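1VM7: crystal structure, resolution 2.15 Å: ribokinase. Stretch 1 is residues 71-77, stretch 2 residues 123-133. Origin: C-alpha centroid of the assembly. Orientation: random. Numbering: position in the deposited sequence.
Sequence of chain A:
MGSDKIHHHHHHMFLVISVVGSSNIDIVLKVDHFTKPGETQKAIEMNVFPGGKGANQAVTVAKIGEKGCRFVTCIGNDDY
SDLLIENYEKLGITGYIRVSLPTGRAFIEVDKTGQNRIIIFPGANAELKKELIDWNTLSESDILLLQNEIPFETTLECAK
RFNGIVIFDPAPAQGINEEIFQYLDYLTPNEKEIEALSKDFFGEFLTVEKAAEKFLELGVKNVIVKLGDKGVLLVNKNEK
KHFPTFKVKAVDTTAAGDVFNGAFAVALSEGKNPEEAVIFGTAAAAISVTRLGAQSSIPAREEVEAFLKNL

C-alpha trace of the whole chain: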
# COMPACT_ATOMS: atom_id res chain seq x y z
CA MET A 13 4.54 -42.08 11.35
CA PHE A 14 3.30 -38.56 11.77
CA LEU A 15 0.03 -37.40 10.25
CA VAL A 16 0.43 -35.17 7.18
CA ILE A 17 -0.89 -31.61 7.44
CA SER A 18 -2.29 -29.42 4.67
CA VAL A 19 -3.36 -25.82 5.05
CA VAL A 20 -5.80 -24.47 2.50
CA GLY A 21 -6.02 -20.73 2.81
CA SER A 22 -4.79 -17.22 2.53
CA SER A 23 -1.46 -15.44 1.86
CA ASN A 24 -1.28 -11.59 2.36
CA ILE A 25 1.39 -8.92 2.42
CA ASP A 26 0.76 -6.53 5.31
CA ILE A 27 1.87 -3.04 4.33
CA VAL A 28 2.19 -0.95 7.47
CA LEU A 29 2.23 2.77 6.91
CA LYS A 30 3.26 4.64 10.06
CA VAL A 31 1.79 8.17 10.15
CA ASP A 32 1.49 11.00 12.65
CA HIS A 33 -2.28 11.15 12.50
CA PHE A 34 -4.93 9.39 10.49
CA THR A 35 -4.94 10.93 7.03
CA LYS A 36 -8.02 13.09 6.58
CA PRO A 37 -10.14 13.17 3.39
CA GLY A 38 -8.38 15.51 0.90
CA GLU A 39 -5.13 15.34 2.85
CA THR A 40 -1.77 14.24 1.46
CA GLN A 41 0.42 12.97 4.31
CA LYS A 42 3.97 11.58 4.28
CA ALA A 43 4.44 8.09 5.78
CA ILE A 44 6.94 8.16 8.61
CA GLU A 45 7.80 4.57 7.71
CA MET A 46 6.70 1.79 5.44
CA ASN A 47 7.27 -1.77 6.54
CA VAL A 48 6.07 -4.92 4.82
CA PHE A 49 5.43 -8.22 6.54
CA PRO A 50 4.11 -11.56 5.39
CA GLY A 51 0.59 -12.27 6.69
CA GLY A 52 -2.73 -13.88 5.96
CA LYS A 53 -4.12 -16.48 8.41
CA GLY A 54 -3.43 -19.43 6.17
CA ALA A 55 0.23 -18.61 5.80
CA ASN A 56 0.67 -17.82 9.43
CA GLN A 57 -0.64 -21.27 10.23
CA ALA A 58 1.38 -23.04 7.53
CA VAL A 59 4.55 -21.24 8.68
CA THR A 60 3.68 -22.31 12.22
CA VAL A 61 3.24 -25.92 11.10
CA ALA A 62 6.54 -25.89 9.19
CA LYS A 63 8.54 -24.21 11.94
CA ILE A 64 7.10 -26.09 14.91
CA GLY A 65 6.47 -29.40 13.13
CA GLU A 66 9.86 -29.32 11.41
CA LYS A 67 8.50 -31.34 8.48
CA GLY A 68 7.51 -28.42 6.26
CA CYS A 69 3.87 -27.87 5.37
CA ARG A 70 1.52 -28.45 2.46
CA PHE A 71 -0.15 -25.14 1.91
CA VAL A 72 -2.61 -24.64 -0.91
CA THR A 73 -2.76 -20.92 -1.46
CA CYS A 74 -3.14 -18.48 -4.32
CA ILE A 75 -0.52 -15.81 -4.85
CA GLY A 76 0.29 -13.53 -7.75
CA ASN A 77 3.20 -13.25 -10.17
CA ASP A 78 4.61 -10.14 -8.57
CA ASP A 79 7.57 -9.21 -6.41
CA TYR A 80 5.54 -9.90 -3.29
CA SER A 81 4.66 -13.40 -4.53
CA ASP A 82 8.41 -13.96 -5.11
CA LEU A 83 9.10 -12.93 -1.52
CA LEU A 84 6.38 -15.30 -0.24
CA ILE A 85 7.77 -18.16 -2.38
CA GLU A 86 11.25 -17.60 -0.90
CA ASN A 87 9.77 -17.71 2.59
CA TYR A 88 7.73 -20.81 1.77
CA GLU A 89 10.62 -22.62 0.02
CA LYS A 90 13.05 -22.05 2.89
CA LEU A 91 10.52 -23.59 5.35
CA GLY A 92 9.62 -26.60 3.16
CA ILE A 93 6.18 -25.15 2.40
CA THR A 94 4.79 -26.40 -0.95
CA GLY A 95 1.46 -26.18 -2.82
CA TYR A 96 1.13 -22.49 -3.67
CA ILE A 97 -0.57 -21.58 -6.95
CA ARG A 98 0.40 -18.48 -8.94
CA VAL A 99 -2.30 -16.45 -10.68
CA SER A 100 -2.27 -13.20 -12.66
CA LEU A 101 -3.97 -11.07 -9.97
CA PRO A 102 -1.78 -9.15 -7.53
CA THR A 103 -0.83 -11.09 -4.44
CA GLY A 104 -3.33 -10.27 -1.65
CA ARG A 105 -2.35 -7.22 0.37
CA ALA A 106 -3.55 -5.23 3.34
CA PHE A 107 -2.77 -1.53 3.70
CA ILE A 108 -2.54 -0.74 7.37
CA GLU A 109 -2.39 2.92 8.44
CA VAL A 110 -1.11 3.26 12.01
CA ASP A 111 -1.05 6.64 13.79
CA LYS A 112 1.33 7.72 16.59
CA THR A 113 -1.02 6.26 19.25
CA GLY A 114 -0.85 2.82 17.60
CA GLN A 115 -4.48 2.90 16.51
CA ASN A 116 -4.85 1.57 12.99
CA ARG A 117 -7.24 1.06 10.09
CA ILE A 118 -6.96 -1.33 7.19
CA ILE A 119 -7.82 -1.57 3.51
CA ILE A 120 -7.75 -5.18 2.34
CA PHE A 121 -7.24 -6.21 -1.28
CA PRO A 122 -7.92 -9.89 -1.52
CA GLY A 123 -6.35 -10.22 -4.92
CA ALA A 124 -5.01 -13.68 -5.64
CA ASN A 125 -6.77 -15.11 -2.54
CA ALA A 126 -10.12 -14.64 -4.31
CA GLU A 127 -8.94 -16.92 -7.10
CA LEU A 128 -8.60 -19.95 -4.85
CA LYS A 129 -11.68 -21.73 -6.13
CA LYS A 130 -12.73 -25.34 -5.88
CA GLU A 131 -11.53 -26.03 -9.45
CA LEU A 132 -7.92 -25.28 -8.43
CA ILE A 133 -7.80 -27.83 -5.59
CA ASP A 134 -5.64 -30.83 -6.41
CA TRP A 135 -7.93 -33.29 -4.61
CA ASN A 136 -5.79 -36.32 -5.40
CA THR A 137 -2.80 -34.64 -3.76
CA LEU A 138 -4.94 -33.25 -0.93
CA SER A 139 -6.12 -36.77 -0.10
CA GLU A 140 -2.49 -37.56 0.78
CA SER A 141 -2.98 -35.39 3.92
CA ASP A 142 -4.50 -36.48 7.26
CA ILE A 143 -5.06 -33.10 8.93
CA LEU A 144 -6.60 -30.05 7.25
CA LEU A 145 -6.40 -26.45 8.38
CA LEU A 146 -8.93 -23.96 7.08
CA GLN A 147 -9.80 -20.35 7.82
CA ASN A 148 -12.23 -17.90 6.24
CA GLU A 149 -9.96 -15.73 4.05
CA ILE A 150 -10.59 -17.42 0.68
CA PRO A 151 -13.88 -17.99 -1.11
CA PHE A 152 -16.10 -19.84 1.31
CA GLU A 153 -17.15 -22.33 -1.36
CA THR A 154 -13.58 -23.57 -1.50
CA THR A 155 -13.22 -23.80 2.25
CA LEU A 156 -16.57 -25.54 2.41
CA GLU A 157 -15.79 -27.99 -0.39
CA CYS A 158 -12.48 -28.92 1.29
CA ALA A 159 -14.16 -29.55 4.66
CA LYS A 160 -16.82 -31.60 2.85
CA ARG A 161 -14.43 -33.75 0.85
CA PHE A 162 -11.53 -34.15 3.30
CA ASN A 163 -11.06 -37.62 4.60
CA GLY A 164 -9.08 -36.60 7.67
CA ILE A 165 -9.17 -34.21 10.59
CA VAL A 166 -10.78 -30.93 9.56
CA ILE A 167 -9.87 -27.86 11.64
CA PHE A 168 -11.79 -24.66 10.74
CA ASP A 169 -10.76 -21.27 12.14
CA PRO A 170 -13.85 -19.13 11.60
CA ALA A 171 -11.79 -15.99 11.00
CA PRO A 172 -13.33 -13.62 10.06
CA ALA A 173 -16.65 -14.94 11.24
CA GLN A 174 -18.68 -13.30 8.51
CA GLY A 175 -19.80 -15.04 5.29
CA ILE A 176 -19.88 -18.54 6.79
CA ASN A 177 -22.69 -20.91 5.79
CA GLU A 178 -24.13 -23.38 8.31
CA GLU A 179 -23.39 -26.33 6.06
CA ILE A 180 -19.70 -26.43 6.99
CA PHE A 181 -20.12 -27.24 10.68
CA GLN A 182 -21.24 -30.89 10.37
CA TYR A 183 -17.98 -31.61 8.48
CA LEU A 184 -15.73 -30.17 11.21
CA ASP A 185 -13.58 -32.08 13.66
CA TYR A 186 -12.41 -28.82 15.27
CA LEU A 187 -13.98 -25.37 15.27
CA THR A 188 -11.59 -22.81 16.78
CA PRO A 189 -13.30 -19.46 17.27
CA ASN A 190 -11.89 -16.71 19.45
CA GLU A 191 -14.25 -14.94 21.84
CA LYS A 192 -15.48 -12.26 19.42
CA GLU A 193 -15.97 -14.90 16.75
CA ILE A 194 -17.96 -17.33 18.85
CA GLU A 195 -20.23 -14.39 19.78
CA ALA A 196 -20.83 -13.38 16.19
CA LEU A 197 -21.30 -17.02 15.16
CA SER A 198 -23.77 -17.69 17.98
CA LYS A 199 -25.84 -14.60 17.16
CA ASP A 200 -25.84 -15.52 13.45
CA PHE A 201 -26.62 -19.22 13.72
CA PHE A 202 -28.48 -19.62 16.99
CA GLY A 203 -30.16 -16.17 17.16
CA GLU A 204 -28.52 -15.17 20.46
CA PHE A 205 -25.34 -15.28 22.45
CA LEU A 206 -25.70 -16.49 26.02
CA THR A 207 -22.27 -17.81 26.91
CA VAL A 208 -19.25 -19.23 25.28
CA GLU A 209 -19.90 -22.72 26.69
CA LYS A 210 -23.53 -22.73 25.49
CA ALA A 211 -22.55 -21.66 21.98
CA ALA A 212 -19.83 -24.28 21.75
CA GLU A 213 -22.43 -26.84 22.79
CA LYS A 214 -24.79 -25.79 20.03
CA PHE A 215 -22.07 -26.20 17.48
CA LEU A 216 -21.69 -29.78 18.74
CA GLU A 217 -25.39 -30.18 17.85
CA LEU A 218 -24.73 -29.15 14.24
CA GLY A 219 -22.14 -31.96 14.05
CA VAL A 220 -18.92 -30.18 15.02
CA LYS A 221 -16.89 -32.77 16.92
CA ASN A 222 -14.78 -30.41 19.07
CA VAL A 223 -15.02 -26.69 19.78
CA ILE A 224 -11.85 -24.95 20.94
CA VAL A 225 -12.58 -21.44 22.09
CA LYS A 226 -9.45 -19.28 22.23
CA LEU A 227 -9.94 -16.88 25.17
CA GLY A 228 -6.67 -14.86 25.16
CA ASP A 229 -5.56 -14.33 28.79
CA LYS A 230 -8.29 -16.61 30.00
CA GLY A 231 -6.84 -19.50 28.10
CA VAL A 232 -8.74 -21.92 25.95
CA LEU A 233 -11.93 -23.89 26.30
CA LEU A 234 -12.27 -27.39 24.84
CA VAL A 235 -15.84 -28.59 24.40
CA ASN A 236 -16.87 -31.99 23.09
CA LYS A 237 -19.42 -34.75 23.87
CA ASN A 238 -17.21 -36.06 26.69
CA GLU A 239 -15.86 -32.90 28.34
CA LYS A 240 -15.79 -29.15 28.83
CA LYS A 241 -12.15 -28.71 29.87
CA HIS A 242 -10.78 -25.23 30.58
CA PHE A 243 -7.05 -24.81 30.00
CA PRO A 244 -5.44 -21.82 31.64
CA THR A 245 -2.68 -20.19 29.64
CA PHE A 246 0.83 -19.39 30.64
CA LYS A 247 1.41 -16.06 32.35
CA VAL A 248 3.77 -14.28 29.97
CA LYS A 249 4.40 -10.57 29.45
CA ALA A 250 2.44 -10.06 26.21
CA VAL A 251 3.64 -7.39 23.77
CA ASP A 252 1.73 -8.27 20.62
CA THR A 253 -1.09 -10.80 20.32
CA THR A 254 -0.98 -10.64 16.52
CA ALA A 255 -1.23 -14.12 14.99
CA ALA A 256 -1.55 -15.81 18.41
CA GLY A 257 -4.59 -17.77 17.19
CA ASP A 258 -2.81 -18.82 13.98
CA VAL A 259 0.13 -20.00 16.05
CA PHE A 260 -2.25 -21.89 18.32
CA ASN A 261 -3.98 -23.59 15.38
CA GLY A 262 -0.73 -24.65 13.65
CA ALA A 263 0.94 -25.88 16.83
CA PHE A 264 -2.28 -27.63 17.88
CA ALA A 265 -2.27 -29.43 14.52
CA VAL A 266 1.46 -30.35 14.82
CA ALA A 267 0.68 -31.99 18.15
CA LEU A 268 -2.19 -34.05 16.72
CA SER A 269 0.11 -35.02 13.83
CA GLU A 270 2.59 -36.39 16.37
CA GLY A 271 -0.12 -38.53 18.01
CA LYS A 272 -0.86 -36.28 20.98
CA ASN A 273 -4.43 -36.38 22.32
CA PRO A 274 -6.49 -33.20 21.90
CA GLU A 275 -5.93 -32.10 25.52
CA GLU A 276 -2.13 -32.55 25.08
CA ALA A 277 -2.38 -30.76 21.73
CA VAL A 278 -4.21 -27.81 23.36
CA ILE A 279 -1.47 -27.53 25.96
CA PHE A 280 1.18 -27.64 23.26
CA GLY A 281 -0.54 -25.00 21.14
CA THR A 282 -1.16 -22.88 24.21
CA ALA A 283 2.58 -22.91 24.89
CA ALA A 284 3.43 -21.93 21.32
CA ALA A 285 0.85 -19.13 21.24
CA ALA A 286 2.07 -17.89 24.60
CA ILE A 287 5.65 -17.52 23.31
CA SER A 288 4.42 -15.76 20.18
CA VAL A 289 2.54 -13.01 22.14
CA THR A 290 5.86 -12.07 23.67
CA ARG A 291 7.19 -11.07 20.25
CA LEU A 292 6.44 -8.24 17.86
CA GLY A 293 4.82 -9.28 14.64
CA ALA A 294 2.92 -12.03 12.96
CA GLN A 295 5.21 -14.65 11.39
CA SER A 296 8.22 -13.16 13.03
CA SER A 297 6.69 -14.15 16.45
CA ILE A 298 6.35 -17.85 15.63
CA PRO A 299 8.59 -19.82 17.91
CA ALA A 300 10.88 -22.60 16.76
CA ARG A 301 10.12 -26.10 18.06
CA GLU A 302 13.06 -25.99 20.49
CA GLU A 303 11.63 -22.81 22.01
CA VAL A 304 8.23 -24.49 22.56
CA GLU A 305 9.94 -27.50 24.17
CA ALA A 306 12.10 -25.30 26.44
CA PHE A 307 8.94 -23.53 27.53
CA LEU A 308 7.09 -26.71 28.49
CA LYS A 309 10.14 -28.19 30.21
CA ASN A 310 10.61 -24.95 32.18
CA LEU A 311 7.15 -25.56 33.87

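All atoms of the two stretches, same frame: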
# COMPACT_ATOMS: atom_id res chain seq x y z
N PHE A 71 0.58 -26.36 1.74
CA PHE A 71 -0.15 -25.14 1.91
C PHE A 71 -0.67 -24.75 0.56
O PHE A 71 0.10 -24.28 -0.29
CB PHE A 71 0.76 -24.05 2.48
CG PHE A 71 0.12 -22.69 2.60
CD1 PHE A 71 -1.26 -22.54 2.88
CD2 PHE A 71 0.91 -21.55 2.53
CE1 PHE A 71 -1.83 -21.31 3.02
CE2 PHE A 71 0.33 -20.27 2.68
CZ PHE A 71 -1.05 -20.17 2.93
N VAL A 72 -1.95 -25.05 0.33
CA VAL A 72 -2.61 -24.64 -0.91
C VAL A 72 -3.05 -23.21 -0.71
O VAL A 72 -3.80 -22.88 0.23
CB VAL A 72 -3.77 -25.58 -1.33
CG1 VAL A 72 -4.36 -25.13 -2.68
CG2 VAL A 72 -3.23 -26.98 -1.48
N THR A 73 -2.52 -22.36 -1.59
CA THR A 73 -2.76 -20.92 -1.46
C THR A 73 -2.58 -20.29 -2.84
O THR A 73 -1.84 -20.80 -3.66
CB THR A 73 -1.83 -20.21 -0.42
OG1 THR A 73 -2.20 -18.84 -0.28
CG2 THR A 73 -0.38 -20.25 -0.84
N CYS A 74 -3.28 -19.20 -3.08
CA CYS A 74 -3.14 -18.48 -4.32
C CYS A 74 -2.36 -17.20 -4.10
O CYS A 74 -2.72 -16.38 -3.25
CB CYS A 74 -4.49 -18.14 -4.93
SG CYS A 74 -5.12 -19.49 -5.93
N ILE A 75 -1.30 -17.03 -4.88
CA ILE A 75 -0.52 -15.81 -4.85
C ILE A 75 -0.37 -15.33 -6.27
O ILE A 75 -0.79 -16.00 -7.17
CB ILE A 75 0.85 -16.01 -4.17
CG1 ILE A 75 1.69 -17.07 -4.91
CG2 ILE A 75 0.63 -16.42 -2.70
CD1 ILE A 75 2.88 -17.48 -4.21
N GLY A 76 0.21 -14.15 -6.44
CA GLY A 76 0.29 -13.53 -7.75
C GLY A 76 1.55 -13.91 -8.49
O GLY A 76 2.19 -14.93 -8.20
N ASN A 77 1.93 -13.09 -9.45
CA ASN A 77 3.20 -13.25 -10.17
C ASN A 77 4.12 -12.06 -9.95
O ASN A 77 5.00 -11.79 -10.76
CB ASN A 77 2.98 -13.51 -11.66
CG ASN A 77 2.66 -14.94 -11.94
OD1 ASN A 77 3.47 -15.83 -11.65
ND2 ASN A 77 1.47 -15.20 -12.52
N GLY A 123 -7.19 -9.88 -3.79
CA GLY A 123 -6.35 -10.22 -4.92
C GLY A 123 -6.40 -11.70 -5.18
O GLY A 123 -7.48 -12.31 -5.24
N ALA A 124 -5.20 -12.28 -5.30
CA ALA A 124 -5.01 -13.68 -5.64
C ALA A 124 -5.80 -14.62 -4.72
O ALA A 124 -6.23 -15.67 -5.17
CB ALA A 124 -3.52 -14.02 -5.59
N ASN A 125 -6.00 -14.25 -3.46
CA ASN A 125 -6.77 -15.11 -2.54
C ASN A 125 -8.19 -15.43 -3.05
O ASN A 125 -8.70 -16.50 -2.81
CB ASN A 125 -6.83 -14.51 -1.14
CG ASN A 125 -5.47 -14.46 -0.48
OD1 ASN A 125 -4.81 -15.48 -0.29
ND2 ASN A 125 -5.03 -13.27 -0.14
N ALA A 126 -8.78 -14.49 -3.78
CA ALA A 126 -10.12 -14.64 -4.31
C ALA A 126 -10.17 -15.63 -5.48
O ALA A 126 -11.25 -16.03 -5.90
CB ALA A 126 -10.66 -13.26 -4.74
N GLU A 127 -9.01 -16.01 -6.00
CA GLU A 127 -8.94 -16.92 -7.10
C GLU A 127 -8.84 -18.36 -6.67
O GLU A 127 -8.86 -19.25 -7.51
CB GLU A 127 -7.76 -16.55 -7.98
CG GLU A 127 -7.84 -15.16 -8.55
CD GLU A 127 -9.08 -14.94 -9.42
OE1 GLU A 127 -9.22 -15.57 -10.51
OE2 GLU A 127 -9.91 -14.09 -9.02
N LEU A 128 -8.75 -18.61 -5.37
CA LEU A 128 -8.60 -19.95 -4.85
C LEU A 128 -9.98 -20.59 -4.77
O LEU A 128 -10.62 -20.64 -3.70
CB LEU A 128 -7.91 -19.91 -3.50
CG LEU A 128 -7.65 -21.26 -2.83
CD1 LEU A 128 -7.38 -22.42 -3.83
CD2 LEU A 128 -6.53 -21.12 -1.83
N LYS A 129 -10.38 -21.11 -5.92
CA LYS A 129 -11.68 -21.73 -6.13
C LYS A 129 -11.53 -23.24 -6.15
O LYS A 129 -10.42 -23.80 -6.26
CB LYS A 129 -12.28 -21.23 -7.45
CG LYS A 129 -12.61 -19.71 -7.44
CD LYS A 129 -12.64 -19.16 -8.86
CE LYS A 129 -12.74 -17.64 -8.89
NZ LYS A 129 -13.98 -17.19 -8.23
N LYS A 130 -12.69 -23.90 -6.08
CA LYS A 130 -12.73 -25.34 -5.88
C LYS A 130 -12.09 -26.09 -7.04
O LYS A 130 -11.48 -27.13 -6.82
CB LYS A 130 -14.16 -25.78 -5.51
CG LYS A 130 -15.23 -25.52 -6.57
CD LYS A 130 -16.63 -25.51 -5.95
CE LYS A 130 -17.67 -25.96 -6.96
NZ LYS A 130 -17.52 -25.27 -8.28
N GLU A 131 -12.13 -25.49 -8.23
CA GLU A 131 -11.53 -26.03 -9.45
C GLU A 131 -10.00 -26.07 -9.43
O GLU A 131 -9.39 -26.77 -10.24
CB GLU A 131 -12.02 -25.20 -10.62
CG GLU A 131 -13.52 -25.37 -10.88
CD GLU A 131 -14.39 -24.48 -10.02
OE1 GLU A 131 -13.84 -23.52 -9.40
OE2 GLU A 131 -15.62 -24.72 -9.96
N LEU A 132 -9.37 -25.31 -8.54
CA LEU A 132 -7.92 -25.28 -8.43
C LEU A 132 -7.36 -26.30 -7.42
O LEU A 132 -6.16 -26.52 -7.38
CB LEU A 132 -7.47 -23.88 -7.99
CG LEU A 132 -7.71 -22.73 -8.96
CD1 LEU A 132 -6.92 -21.52 -8.49
CD2 LEU A 132 -7.26 -23.12 -10.36
N ILE A 133 -8.22 -26.90 -6.61
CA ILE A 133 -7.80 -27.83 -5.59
C ILE A 133 -7.40 -29.16 -6.23
O ILE A 133 -8.21 -29.81 -6.90
CB ILE A 133 -8.92 -28.14 -4.53
CG1 ILE A 133 -9.43 -26.86 -3.83
CG2 ILE A 133 -8.41 -29.14 -3.49
CD1 ILE A 133 -8.34 -26.04 -3.15
O HOH W 1 -5.18 -17.99 -1.11

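No direct hydrogen bond joins the two stretches; a water links them instead. Water 1 accepts from Cys 74 N at 3.0 Å and donates to Asn 125 OD1 at 2.7 Å. The water gives the backbone NH of Cys 74 an acceptor. The CA-to-CB bond of Asn 125 points away from the strand, but with chi1 in m the side chain's end comes nearer and OD1 reaches the water.

The rest of the contact is packing. Cys 74 is its centre, with 109 Å² covered by the other stretch. Its CB lies only 3.0 Å from Ala 124 O, a tight approach. That oxygen also accepts a hydrogen bond from Glu 127 N at 2.9 Å, within the 3-10 turn. Cys 74 SG, with chi1 in m, lies 3.7 Å from Leu 128 CB and 3.7 Å from Leu 132 CD1. A small, weakly polar side chain suits this close apolar setting.

Val 72 also points toward the second stretch. Its CG1 is 4.1 Å from Ile 133 CD1 and 4.2 Å from Leu 128 CD1. Ile 133 starts sideways, but its end comes nearer. Leu 128 also packs against the strand backbone: its CD2 is 3.8 Å from both Val 72 O and Thr 73 CA.

Thr 73 and Ile 75 alternate with these residues and point away, as expected in a strand. At the other end, Ala 124 CB sits 3.5 Å from Ile 75 C and 3.8 Å from Gly 76 N. Its short methyl side chain fits this close backbone approach.

Lys 130 and Glu 131 take no part. They pair with each other, Lys 130 NZ to Glu 131 OE2 at 2.6 Å, in a salt bridge. Between the two stretches 373 Å² is buried, both sides summed.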